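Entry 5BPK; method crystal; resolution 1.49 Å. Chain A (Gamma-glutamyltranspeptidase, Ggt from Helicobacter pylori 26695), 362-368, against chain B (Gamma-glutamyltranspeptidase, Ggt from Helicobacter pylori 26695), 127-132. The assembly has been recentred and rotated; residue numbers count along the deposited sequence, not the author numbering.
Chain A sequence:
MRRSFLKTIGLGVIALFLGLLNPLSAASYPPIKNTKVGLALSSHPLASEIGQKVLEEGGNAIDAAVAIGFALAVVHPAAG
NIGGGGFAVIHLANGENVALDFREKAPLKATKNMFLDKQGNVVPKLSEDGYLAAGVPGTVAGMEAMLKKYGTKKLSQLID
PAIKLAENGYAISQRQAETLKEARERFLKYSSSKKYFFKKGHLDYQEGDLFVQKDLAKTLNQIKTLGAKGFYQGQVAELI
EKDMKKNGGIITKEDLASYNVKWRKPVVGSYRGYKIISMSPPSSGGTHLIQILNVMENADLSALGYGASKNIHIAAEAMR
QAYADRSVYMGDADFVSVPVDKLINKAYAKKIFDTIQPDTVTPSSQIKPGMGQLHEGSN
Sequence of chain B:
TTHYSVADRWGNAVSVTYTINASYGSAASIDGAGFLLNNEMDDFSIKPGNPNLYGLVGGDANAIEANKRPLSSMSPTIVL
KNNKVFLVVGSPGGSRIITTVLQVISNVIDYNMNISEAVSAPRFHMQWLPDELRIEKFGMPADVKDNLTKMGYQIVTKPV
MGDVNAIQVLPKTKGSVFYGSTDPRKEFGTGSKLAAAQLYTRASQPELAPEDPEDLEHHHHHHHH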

# COMPACT_ATOMS: atom_id res chain seq x y z
N THR A 362 -25.61 5.09 12.63
CA THR A 362 -25.11 5.30 13.98
C THR A 362 -24.03 6.36 13.85
O THR A 362 -23.00 6.11 13.22
CB THR A 362 -24.55 4.01 14.60
OG1 THR A 362 -25.60 3.03 14.69
CG2 THR A 362 -23.98 4.26 16.00
N PRO A 363 -24.25 7.57 14.40
CA PRO A 363 -23.18 8.55 14.28
C PRO A 363 -21.88 8.07 14.93
O PRO A 363 -21.91 7.33 15.91
CB PRO A 363 -23.73 9.78 15.01
CG PRO A 363 -24.86 9.32 15.80
CD PRO A 363 -25.39 8.06 15.19
N SER A 364 -20.76 8.53 14.39
CA SER A 364 -19.45 8.14 14.90
C SER A 364 -19.28 8.48 16.39
O SER A 364 -18.60 7.76 17.12
CB SER A 364 -18.36 8.80 14.08
OG SER A 364 -18.39 8.29 12.76
N SER A 365 -19.92 9.56 16.83
CA SER A 365 -19.89 9.93 18.25
C SER A 365 -20.47 8.87 19.20
O SER A 365 -20.16 8.87 20.39
CB SER A 365 -20.62 11.27 18.48
OG SER A 365 -22.00 11.18 18.16
N GLN A 366 -21.29 7.96 18.68
CA GLN A 366 -21.91 6.89 19.48
C GLN A 366 -21.20 5.54 19.36
O GLN A 366 -21.53 4.60 20.08
CB GLN A 366 -23.38 6.72 19.10
CG GLN A 366 -24.22 7.99 19.38
CD GLN A 366 -25.69 7.84 19.02
OE1 GLN A 366 -26.46 8.79 19.18
NE2 GLN A 366 -26.08 6.69 18.52
N ILE A 367 -20.22 5.45 18.45
CA ILE A 367 -19.54 4.19 18.21
C ILE A 367 -18.55 3.91 19.34
O ILE A 367 -17.84 4.81 19.80
CB ILE A 367 -18.79 4.20 16.87
CG1 ILE A 367 -19.79 4.28 15.71
CG2 ILE A 367 -17.91 2.95 16.73
CD1 ILE A 367 -20.67 3.03 15.54
N LYS A 368 -18.55 2.66 19.80
CA LYS A 368 -17.58 2.20 20.78
C LYS A 368 -16.69 1.15 20.12
O LYS A 368 -17.20 0.20 19.52
CB LYS A 368 -18.28 1.59 22.00
CG LYS A 368 -19.31 2.51 22.65
N GLN B 127 -14.55 6.36 7.12
CA GLN B 127 -13.47 6.00 8.06
C GLN B 127 -13.73 6.46 9.49
O GLN B 127 -12.79 6.59 10.29
CB GLN B 127 -12.10 6.51 7.57
CG GLN B 127 -11.96 8.00 7.44
CD GLN B 127 -10.54 8.41 7.06
OE1 GLN B 127 -10.04 8.07 5.98
NE2 GLN B 127 -9.88 9.14 7.96
N TRP B 128 -15.01 6.67 9.81
CA TRP B 128 -15.49 6.95 11.17
C TRP B 128 -15.17 8.38 11.61
O TRP B 128 -16.08 9.16 11.90
CB TRP B 128 -15.01 5.85 12.14
CG TRP B 128 -15.03 6.15 13.62
CD1 TRP B 128 -16.12 6.23 14.43
CD2 TRP B 128 -13.89 6.36 14.44
NE1 TRP B 128 -15.72 6.48 15.73
CE2 TRP B 128 -14.35 6.58 15.75
CE3 TRP B 128 -12.51 6.40 14.20
CZ2 TRP B 128 -13.49 6.83 16.82
CZ3 TRP B 128 -11.66 6.65 15.25
CH2 TRP B 128 -12.15 6.86 16.55
N LEU B 129 -13.89 8.75 11.62
CA LEU B 129 -13.48 10.14 11.76
C LEU B 129 -12.60 10.49 10.55
O LEU B 129 -11.61 9.81 10.30
CB LEU B 129 -12.69 10.38 13.06
CG LEU B 129 -13.44 10.25 14.38
CD1 LEU B 129 -12.49 10.48 15.55
CD2 LEU B 129 -14.63 11.22 14.43
N PRO B 130 -12.97 11.54 9.78
CA PRO B 130 -14.16 12.35 9.93
C PRO B 130 -15.43 11.54 9.68
O PRO B 130 -15.40 10.53 8.97
CB PRO B 130 -14.00 13.44 8.87
CG PRO B 130 -13.08 12.87 7.87
CD PRO B 130 -12.19 11.91 8.60
N ASP B 131 -16.53 12.00 10.29
CA ASP B 131 -17.82 11.33 10.16
C ASP B 131 -18.50 11.87 8.90
O ASP B 131 -19.33 12.79 8.95
CB ASP B 131 -18.66 11.52 11.43
CG ASP B 131 -19.96 10.74 11.39
OD1 ASP B 131 -20.30 10.15 10.33
OD2 ASP B 131 -20.67 10.72 12.42
N GLU B 132 -18.11 11.28 7.79
CA GLU B 132 -18.57 11.70 6.46
C GLU B 132 -18.57 10.51 5.52
O GLU B 132 -17.78 9.58 5.68
CB GLU B 132 -17.66 12.81 5.90
CG GLU B 132 -16.26 12.35 5.51
CD GLU B 132 -15.33 13.48 5.09
OE1 GLU B 132 -15.58 14.67 5.43
OE2 GLU B 132 -14.30 13.17 4.43
O HOH W 1 -16.20 6.48 18.74
O HOH W 2 -20.43 11.83 14.95

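Ser364(A) is the centre of this contact. Its CA-to-CB bond points toward chain B, and the residue is buried. Its hydroxyl, its backbone N and its backbone O all take part in hydrogen bonds across the interface.

The shortest of these runs from Ser364(A) OG to the backbone O of Trp128(B), at 2.6 Å. The hydroxyl is the donor, since a carbonyl oxygen can only accept. The m rotamer of the serine, with chi1 at -66°, places OG within reach of that carbonyl.

The second bond joins Ser364(A) N to Asp131(B) OD2 at 2.9 Å. The angle at the hydrogen is 164°, so the bond is close to straight. This amide is free to bond outward because it lies at the start of the short 3-10 segment 364-366. The carboxylate comes from a residue whose CA-to-CB bond points toward chain A, with chi1 in the t well. Ser364(A) OG also lies 3.3 Å from Asp131(B) OD2, but the angle is poor and the pair is not hydrogen-bonded.

The third bond is weak. Trp128(B) NE1 donates to Ser364(A) O over 3.4 Å, at an angle of 138°. Ser364(A) O also accepts from Ile367(A) N at 3.1 Å, within chain A.

Two waters extend the polar network. Water 1 accepts from Trp128(B) NE1 at 3.0 Å and donates to Ile367(A) O at 2.6 Å and to Ser364(A) O at 3.2 Å. The indole nitrogen is thus linked to chain A both directly and through solvent. Water 2 accepts from Ser365(A) N at 3.0 Å and donates to Asp131(B) OD2 at 2.8 Å. The carboxylate oxygen OD2 therefore receives one backbone amide directly and the next one by way of a water. The CA-to-CB bond of Ser365(A) points away from chain B.

Packing at the indole accompanies these bonds. Ser364(A) CB approaches Trp128(B) CD1 to 3.4 Å. Ile367(A) CB lies 4.1 Å from Trp128(B) CD1 and adds an apolar contact. Both approaches to the indole are oblique. The CA-to-CB bond of Trp128(B) points sideways, but the end of its side chain comes nearer to chain A. Ile367(A) does the reverse: its CA-to-CB bond points toward chain B, while its end leads away.

Two smaller contacts complete the list. Pro363(A) CA sits 3.8 Å from Asp131(B) OD2, and Leu129(B) CD2 reaches Ser364(A) CB at 4.5 Å. In all, the two stretches bury 230 Å², counting both sides.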